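Local coordinates for protein dihydrocoumarin hydrolase, AncDHCH1 (Pseudomonas sp., PDB 6C2C) that probably hydrolyses dihydrocoumarin as a two-zinc enzyme of the metallo-beta-lactamase superfamily, apparently an ancestral relative of organophosphate-degrading methyl-parathion hydrolase, at residues S188-L193 / A199-G204; L227-A232 / I242-D247; K257-A262 / G280-D285. All blocks are in the same frame, centred on the assembly; numbering follows the deposited sequence. Where two conformers were deposited one is given.

Interaction 1 (S188-L193 / A199-G204); sequences SGNTDL and ALASHG
With chi1 at -61°, the side chain of N190 leaves CG anti to its own carbonyl carbon, and this rotation carries OD1 across to the backbone of L200 and A201. The site is a beta hairpin, strands 191-194 and 197-201, at the margin of one of the two sheets of the metallo-beta-lactamase fold. A201 N donates to N190 OD1 over 3.0 Å, with the nitrogen lying nearly in line with the amide C=O. A water sits within hydrogen-bonding distance of both N190 OD1 and A201 O, and may add a second bond to the amide oxygen. The methyl CD1 of L200 lies alongside, 3.6 Å from N190 OD1.

The last regular pairing is between T191 and A199, an antiparallel hydrogen-bonded pair: A199 N to T191 O is 2.8 Å and T191 N to A199 O is 3.0 Å. Beyond it no further backbone pair joins 188-193 to 199-204, and the N190 amide receives the A201 N-H instead. A weaker tie runs from N190 CA to A199 O, a CA-H...O contact of 3.3 Å.

Apolar packing completes the contact. L193 CD1 comes within 4.0 Å of A199 CB, and both side chains also rest on Y212 of the neighbouring strand 210-216. G189, in the loop just before the strand, brings its CA to the A201 methyl. Within this segment the T191 hydroxyl OG1 donates to G189 O at 2.7 Å from above the carbonyl plane.

Interaction 2 (L227-A232 / I242-D247); sequences LIHVAA and IQFDSD
H229 and I242 meet by van der Waals and CH-pi contact beside the two-zinc site of the metallo-beta-lactamase fold, where the loop leading into helix 231-234 faces the loop before helix 248-265. The I242 methyl CG2 sits over one face of the imidazole as a CH-pi contact, 4.0 Å from the ring centroid, displaced toward the ND1-CE1 side. The other branch crosses the histidine side chain at about a right angle near its root: CG1 is anti to the backbone N (chi1 -165°), and I242 CD1 ends 3.6 Å from H229 CB.

The aromatic contact is looser. The rings of H229 and F244 have centroids 5.7 Å apart and planes at 44°, with F244 CD2 3.9 Å from H229 NE2. The imidazole also meets the rings of the zinc ligands H205 and H273, and its side chain comes to about 4 Å from a zinc ion, consistent with a second-shell position at the metal centre.

Polar bonding shapes the 242-247 loop from within. Residues I242 to D245 form a type I turn, closed by D245 N to I242 O. The D245 carboxylate is shared: OD1 is hydrogen-bonded to H205 ND1 and so probably helps orient that zinc ligand, while I242 N approaches D245 OD2 at 3.2 Å from above the carboxylate plane, nearly straight at 169°.

Interaction 3 (K257-A262 / G280-D285); sequences KAFADA and GHIRAD
The phenyl ring of F259 receives the I282 methyl CD1 at a slant, the atom lying 3.6 Å from F259 CD1 and 3.9 Å from F259 CE1. Y289 meets the same ring edge-to-face, and F235 meets it with planes at about 30°, so F259 joins two further aromatic rings. On the strand, the H281 imidazole has a water in its plane at the edge.

I282 supplies the wedge between helix and sheet. Its CG1 is anti to the carbonyl carbon (chi1 -71°), directing CD1 to the phenylalanine, while CG2 lies 4.0 Å from F259 O. About one helical turn on, A262 CB stands 4.2 Å from I282 CB; the CA atoms of A262 and I282 are 6.0 Å apart, consistent with the small methyl allowing a close approach.

The same water bridges the two backbones: it accepts from I282 N and lies 2.9 Å from A262 O, to which it can donate. I282 also touches I269 and Y289 on the two neighbouring strands. Helix 248-265 thus packs on the 279-285 strand, a helix-on-sheet layer of the alpha-beta/beta-alpha sandwich of metallo-beta-lactamases.

How the interactions relate
Along the chain the three contacts follow in series, neither nesting nor crossing. Interaction 1 closes a short hairpin, with five residues between its segments, at one margin of the seven-stranded sheet. Interaction 2 closes a loop of nine intervening residues that starts with the end of helix 231-234, and interaction 3 closes one of seventeen, running from helix 248-265 to the 279-285 strand of that same sheet. Interactions 1 and 2 join through a probable hydrogen bond from D247 N to G204 O, 3.0 Å. Interactions 2 and 3 meet where L227 packs on A258 and I228 on F259. Interaction 2 therefore links the loop that follows the hairpin to the helix layer, beside the zinc ions.

Interaction 1 (S188-L193 / A199-G204)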
loop_
_atom_site.group_PDB
_atom_site.type_symbol
_atom_site.label_atom_id
_atom_site.label_comp_id
_atom_site.label_asym_id
_atom_site.label_seq_id
_atom_site.Cartn_x
_atom_site.Cartn_y
_atom_site.Cartn_z
ATOM N N SER A 188 9.839 -13.589 10.857
ATOM C CA SER A 188 9.981 -12.834 12.097
ATOM C C SER A 188 11.018 -11.745 11.883
ATOM O O SER A 188 12.214 -12.019 11.825
ATOM C CB SER A 188 10.390 -13.753 13.267
ATOM O OG SER A 188 9.303 -14.541 13.645
ATOM N N GLY A 189 10.544 -10.503 11.758
ATOM C CA GLY A 189 11.432 -9.372 11.602
ATOM C C GLY A 189 12.276 -9.471 10.324
ATOM O O GLY A 189 11.882 -10.075 9.307
ATOM N N ASN A 190 13.489 -8.903 10.387
ATOM C CA ASN A 190 14.316 -8.743 9.177
ATOM C C ASN A 190 14.630 -10.101 8.574
ATOM O O ASN A 190 15.242 -10.941 9.236
ATOM C CB ASN A 190 15.645 -8.044 9.493
ATOM C CG ASN A 190 15.470 -6.665 10.047
ATOM O OD1 ASN A 190 14.477 -5.996 9.790
ATOM N ND2 ASN A 190 16.506 -6.196 10.804
ATOM N N THR A 191 14.260 -10.301 7.301
ATOM C CA THR A 191 14.318 -11.626 6.681
ATOM C C THR A 191 14.625 -11.514 5.193
ATOM O O THR A 191 13.965 -10.741 4.491
ATOM C CB THR A 191 12.973 -12.365 6.892
ATOM O OG1 THR A 191 12.718 -12.462 8.316
ATOM C CG2 THR A 191 13.049 -13.802 6.316
ATOM N N ASP A 192 15.488 -12.386 4.683
ATOM C CA ASP A 192 15.725 -12.441 3.245
ATOM C C ASP A 192 14.524 -13.258 2.749
ATOM O O ASP A 192 14.200 -14.286 3.345
ATOM C CB ASP A 192 17.033 -13.158 2.932
ATOM C CG ASP A 192 18.252 -12.318 3.260
ATOM O OD1 ASP A 192 18.077 -11.146 3.659
ATOM O OD2 ASP A 192 19.383 -12.827 3.117
ATOM N N LEU A 193 13.862 -12.823 1.678
ATOM C CA LEU A 193 12.678 -13.517 1.212
ATOM C C LEU A 193 12.952 -14.279 -0.075
ATOM O O LEU A 193 12.767 -15.511 -0.134
ATOM C CB LEU A 193 11.502 -12.532 1.008
ATOM C CG LEU A 193 11.130 -11.856 2.339
ATOM C CD1 LEU A 193 10.031 -10.793 2.068
ATOM C CD2 LEU A 193 10.592 -12.883 3.331
ATOM N N ALA A 199 12.482 -8.490 3.755
ATOM C CA ALA A 199 11.604 -7.899 4.744
ATOM C C ALA A 199 12.433 -7.115 5.740
ATOM O O ALA A 199 13.478 -7.598 6.213
ATOM C CB ALA A 199 10.871 -8.993 5.512
ATOM N N LEU A 200 12.003 -5.895 6.006
ATOM C CA LEU A 200 12.635 -5.008 6.949
ATOM C C LEU A 200 11.558 -4.587 7.991
ATOM O O LEU A 200 10.620 -3.958 7.684
ATOM C CB LEU A 200 13.228 -3.799 6.236
ATOM C CG LEU A 200 13.848 -2.750 7.136
ATOM C CD1 LEU A 200 15.230 -3.259 7.506
ATOM C CD2 LEU A 200 13.958 -1.427 6.437
ATOM N N ALA A 201 11.739 -4.992 9.233
ATOM C CA ALA A 201 10.742 -4.634 10.227
ATOM C C ALA A 201 10.562 -3.129 10.363
ATOM O O ALA A 201 11.504 -2.420 10.380
ATOM C CB ALA A 201 11.116 -5.216 11.567
ATOM N N SER A 202 9.307 -2.692 10.409
ATOM C CA SER A 202 8.950 -1.284 10.549
ATOM C C SER A 202 7.657 -1.270 11.345
ATOM O O SER A 202 6.637 -0.733 10.914
ATOM C CB SER A 202 8.744 -0.638 9.180
ATOM O OG SER A 202 7.761 -1.332 8.431
ATOM N N HIS A 203 7.729 -1.879 12.522
ATOM C CA HIS A 203 6.615 -2.036 13.409
ATOM C C HIS A 203 6.093 -0.772 14.054
ATOM O O HIS A 203 6.846 0.023 14.431
ATOM C CB HIS A 203 6.970 -3.042 14.500
ATOM C CG HIS A 203 7.462 -4.354 13.979
ATOM N ND1 HIS A 203 8.075 -5.301 14.758
ATOM C CD2 HIS A 203 7.381 -4.888 12.748
ATOM C CE1 HIS A 203 8.365 -6.349 14.008
ATOM N NE2 HIS A 203 7.944 -6.127 12.787
ATOM N N GLY A 204 4.772 -0.664 14.149
ATOM C CA GLY A 204 4.161 0.474 14.796
ATOM C C GLY A 204 2.771 0.688 14.274
ATOM O O GLY A 204 1.878 0.644 14.998
HETATM O O HOH W 1 14.104 -3.299 10.822
#

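Interaction 2 (L227-A232 / I242-D247)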
loop_
_atom_site.group_PDB
_atom_site.type_symbol
_atom_site.label_atom_id
_atom_site.label_comp_id
_atom_site.label_asym_id
_atom_site.label_seq_id
_atom_site.Cartn_x
_atom_site.Cartn_y
_atom_site.Cartn_z
ATOM N N LEU A 227 3.693 3.562 6.299
ATOM C CA LEU A 227 4.454 4.542 7.085
ATOM C C LEU A 227 3.970 5.968 6.842
ATOM O O LEU A 227 4.379 6.866 7.571
ATOM C CB LEU A 227 5.949 4.457 6.786
ATOM C CG LEU A 227 6.710 3.191 7.163
ATOM C CD1 LEU A 227 8.235 3.354 7.144
ATOM C CD2 LEU A 227 6.235 2.533 8.475
ATOM N N ILE A 228 3.124 6.220 5.834
ATOM C CA ILE A 228 2.571 7.556 5.625
ATOM C C ILE A 228 1.141 7.407 5.116
ATOM O O ILE A 228 0.818 6.444 4.415
ATOM C CB ILE A 228 3.471 8.368 4.674
ATOM C CG1 ILE A 228 2.955 9.811 4.444
ATOM C CG2 ILE A 228 3.576 7.659 3.356
ATOM C CD1 ILE A 228 4.094 10.856 4.211
ATOM N N HIS A 229 0.247 8.343 5.517
ATOM C CA HIS A 229 -1.098 8.375 4.991
ATOM C C HIS A 229 -1.459 9.664 4.296
ATOM O O HIS A 229 -2.332 9.646 3.419
ATOM C CB HIS A 229 -2.169 8.160 6.078
ATOM C CG HIS A 229 -2.180 6.765 6.616
ATOM N ND1 HIS A 229 -1.202 6.308 7.484
ATOM C CD2 HIS A 229 -3.020 5.727 6.387
ATOM C CE1 HIS A 229 -1.461 5.049 7.778
ATOM N NE2 HIS A 229 -2.570 4.676 7.159
ATOM N N VAL A 230 -0.863 10.780 4.697
ATOM C CA VAL A 230 -1.308 12.103 4.238
ATOM C C VAL A 230 -0.037 12.858 3.875
ATOM O O VAL A 230 0.572 13.537 4.717
ATOM C CB VAL A 230 -2.127 12.842 5.294
ATOM C CG1 VAL A 230 -2.636 14.137 4.663
ATOM C CG2 VAL A 230 -3.294 11.992 5.766
ATOM N N ALA A 231 0.404 12.718 2.602
ATOM C CA ALA A 231 1.615 13.395 2.156
ATOM C C ALA A 231 1.615 14.886 2.512
ATOM O O ALA A 231 2.648 15.405 2.954
ATOM C CB ALA A 231 1.789 13.256 0.627
ATOM N N ALA A 232 0.469 15.550 2.356
ATOM C CA ALA A 232 0.412 17.012 2.504
ATOM C C ALA A 232 0.608 17.477 3.943
ATOM O O ALA A 232 0.752 18.685 4.148
ATOM C CB ALA A 232 -0.926 17.551 1.982
ATOM N N ILE A 242 -1.733 9.003 13.023
ATOM C CA ILE A 242 -3.110 8.818 12.585
ATOM C C ILE A 242 -3.780 7.758 13.450
ATOM O O ILE A 242 -3.115 6.871 14.020
ATOM C CB ILE A 242 -3.144 8.465 11.056
ATOM C CG1 ILE A 242 -4.533 8.620 10.441
ATOM C CG2 ILE A 242 -2.559 7.030 10.771
ATOM C CD1 ILE A 242 -4.418 8.732 8.850
ATOM N N GLN A 243 -5.104 7.857 13.536
ATOM C CA GLN A 243 -5.833 6.930 14.395
ATOM C C GLN A 243 -5.643 5.485 13.949
ATOM O O GLN A 243 -5.709 4.577 14.795
ATOM C CB GLN A 243 -7.320 7.303 14.439
ATOM C CG GLN A 243 -7.609 8.563 15.279
ATOM C CD GLN A 243 -9.086 8.896 15.311
ATOM O OE1 GLN A 243 -9.481 10.052 15.196
ATOM N NE2 GLN A 243 -9.909 7.879 15.496
ATOM N N PHE A 244 -5.387 5.254 12.638
ATOM C CA PHE A 244 -5.209 3.891 12.161
ATOM C C PHE A 244 -3.975 3.202 12.750
ATOM O O PHE A 244 -3.841 1.992 12.588
ATOM C CB PHE A 244 -5.078 3.870 10.629
ATOM C CG PHE A 244 -6.252 4.442 9.888
ATOM C CD1 PHE A 244 -7.559 4.143 10.266
ATOM C CD2 PHE A 244 -6.033 5.282 8.782
ATOM C CE1 PHE A 244 -8.625 4.653 9.559
ATOM C CE2 PHE A 244 -7.103 5.789 8.079
ATOM C CZ PHE A 244 -8.392 5.449 8.454
ATOM N N ASP A 245 -3.029 3.931 13.321
ATOM C CA ASP A 245 -1.837 3.318 13.900
ATOM C C ASP A 245 -2.182 2.525 15.144
ATOM O O ASP A 245 -2.833 3.057 16.042
ATOM C CB ASP A 245 -0.810 4.388 14.308
ATOM C CG ASP A 245 -0.237 5.148 13.112
ATOM O OD1 ASP A 245 -0.026 4.564 12.028
ATOM O OD2 ASP A 245 0.052 6.353 13.287
ATOM N N SER A 246 -1.718 1.269 15.228
ATOM C CA SER A 246 -1.817 0.539 16.507
ATOM C C SER A 246 -1.007 1.190 17.635
ATOM O O SER A 246 -1.452 1.226 18.790
ATOM C CB SER A 246 -1.351 -0.914 16.304
ATOM O OG SER A 246 -2.295 -1.627 15.513
ATOM N N ASP A 247 0.224 1.592 17.355
ATOM C CA ASP A 247 1.129 2.263 18.301
ATOM C C ASP A 247 1.627 3.533 17.599
ATOM O O ASP A 247 2.508 3.463 16.721
ATOM C CB ASP A 247 2.261 1.317 18.685
ATOM C CG ASP A 247 3.253 1.930 19.648
ATOM O OD1 ASP A 247 3.303 3.172 19.798
ATOM O OD2 ASP A 247 3.998 1.130 20.297
#

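Interaction 3 (K257-A262 / G280-D285)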
loop_
_atom_site.group_PDB
_atom_site.type_symbol
_atom_site.label_atom_id
_atom_site.label_comp_id
_atom_site.label_asym_id
_atom_site.label_seq_id
_atom_site.Cartn_x
_atom_site.Cartn_y
_atom_site.Cartn_z
ATOM N N LYS A 257 12.550 7.337 10.765
ATOM C CA LYS A 257 13.724 6.542 10.411
ATOM C C LYS A 257 13.767 6.291 8.896
ATOM O O LYS A 257 14.805 6.432 8.246
ATOM C CB LYS A 257 13.657 5.228 11.178
ATOM C CG LYS A 257 14.818 4.384 10.936
ATOM C CD LYS A 257 14.859 3.160 11.857
ATOM C CE LYS A 257 16.228 2.487 11.707
ATOM N NZ LYS A 257 16.819 2.586 10.290
ATOM N N ALA A 258 12.618 5.904 8.330
ATOM C CA ALA A 258 12.547 5.595 6.898
ATOM C C ALA A 258 12.807 6.831 6.045
ATOM O O ALA A 258 13.493 6.742 5.028
ATOM C CB ALA A 258 11.155 5.016 6.569
ATOM N N PHE A 259 12.230 7.972 6.420
ATOM C CA PHE A 259 12.470 9.203 5.650
ATOM C C PHE A 259 13.925 9.622 5.751
ATOM O O PHE A 259 14.556 9.964 4.740
ATOM C CB PHE A 259 11.565 10.348 6.141
ATOM C CG PHE A 259 10.077 10.186 5.799
ATOM C CD1 PHE A 259 9.645 9.070 5.071
ATOM C CD2 PHE A 259 9.128 11.109 6.267
ATOM C CE1 PHE A 259 8.275 8.886 4.732
ATOM C CE2 PHE A 259 7.764 10.942 5.938
ATOM C CZ PHE A 259 7.371 9.807 5.165
ATOM N N ALA A 260 14.488 9.585 6.954
ATOM C CA ALA A 260 15.894 9.935 7.087
ATOM C C ALA A 260 16.782 8.986 6.285
ATOM O O ALA A 260 17.693 9.432 5.563
ATOM C CB ALA A 260 16.299 9.917 8.554
ATOM N N ASP A 261 16.494 7.685 6.314
ATOM C CA ASP A 261 17.336 6.744 5.580
ATOM C C ASP A 261 17.205 6.954 4.068
ATOM O O ASP A 261 18.192 6.844 3.342
ATOM C CB ASP A 261 16.987 5.299 5.973
ATOM C CG ASP A 261 17.396 4.932 7.428
ATOM O OD1 ASP A 261 18.177 5.668 8.078
ATOM O OD2 ASP A 261 16.925 3.877 7.918
ATOM N N ALA A 262 15.987 7.232 3.582
ATOM C CA ALA A 262 15.803 7.432 2.136
ATOM C C ALA A 262 16.440 8.724 1.676
ATOM O O ALA A 262 16.935 8.804 0.538
ATOM C CB ALA A 262 14.311 7.430 1.778
ATOM N N GLY A 280 8.800 7.543 -5.616
ATOM C CA GLY A 280 9.596 8.756 -5.769
ATOM C C GLY A 280 10.786 8.695 -4.836
ATOM O O GLY A 280 11.009 7.719 -4.124
ATOM N N HIS A 281 11.558 9.762 -4.873
ATOM C CA HIS A 281 12.664 9.984 -3.968
ATOM C C HIS A 281 12.221 10.919 -2.848
ATOM O O HIS A 281 11.147 11.558 -2.881
ATOM C CB HIS A 281 13.836 10.615 -4.725
ATOM C CG HIS A 281 14.526 9.682 -5.655
ATOM N ND1 HIS A 281 14.209 9.560 -7.001
ATOM C CD2 HIS A 281 15.577 8.853 -5.442
ATOM C CE1 HIS A 281 15.007 8.677 -7.549
ATOM N NE2 HIS A 281 15.840 8.230 -6.624
ATOM N N ILE A 282 13.068 10.966 -1.810
ATOM C CA ILE A 282 12.857 11.834 -0.654
ATOM C C ILE A 282 14.122 12.651 -0.420
ATOM O O ILE A 282 15.235 12.117 -0.476
ATOM C CB ILE A 282 12.492 10.983 0.583
ATOM C CG1 ILE A 282 11.088 10.433 0.402
ATOM C CG2 ILE A 282 12.483 11.823 1.833
ATOM C CD1 ILE A 282 10.585 9.635 1.666
ATOM N N ARG A 283 13.966 13.956 -0.237
ATOM C CA ARG A 283 15.126 14.733 0.190
ATOM C C ARG A 283 14.747 15.503 1.453
ATOM O O ARG A 283 13.570 15.832 1.683
ATOM C CB ARG A 283 15.653 15.653 -0.927
ATOM C CG ARG A 283 15.024 17.013 -1.039
ATOM C CD ARG A 283 15.866 17.906 -2.013
ATOM N NE ARG A 283 15.527 17.562 -3.386
ATOM C CZ ARG A 283 14.970 18.392 -4.267
ATOM N NH1 ARG A 283 14.744 19.668 -3.958
ATOM N NH2 ARG A 283 14.665 17.943 -5.477
ATOM N N ALA A 284 15.764 15.740 2.294
ATOM C CA ALA A 284 15.563 16.571 3.472
ATOM C C ALA A 284 15.126 17.978 3.077
ATOM O O ALA A 284 15.511 18.513 2.034
ATOM C CB ALA A 284 16.853 16.612 4.304
ATOM N N ASP A 285 14.281 18.575 3.905
ATOM C CA ASP A 285 13.780 19.924 3.615
ATOM C C ASP A 285 13.542 20.590 4.971
ATOM O O ASP A 285 12.449 20.516 5.538
ATOM C CB ASP A 285 12.526 19.920 2.758
ATOM C CG ASP A 285 12.102 21.326 2.341
ATOM O OD1 ASP A 285 12.734 22.288 2.849
ATOM O OD2 ASP A 285 11.168 21.452 1.504
HETATM O O HOH W 2 15.374 9.278 -1.886
#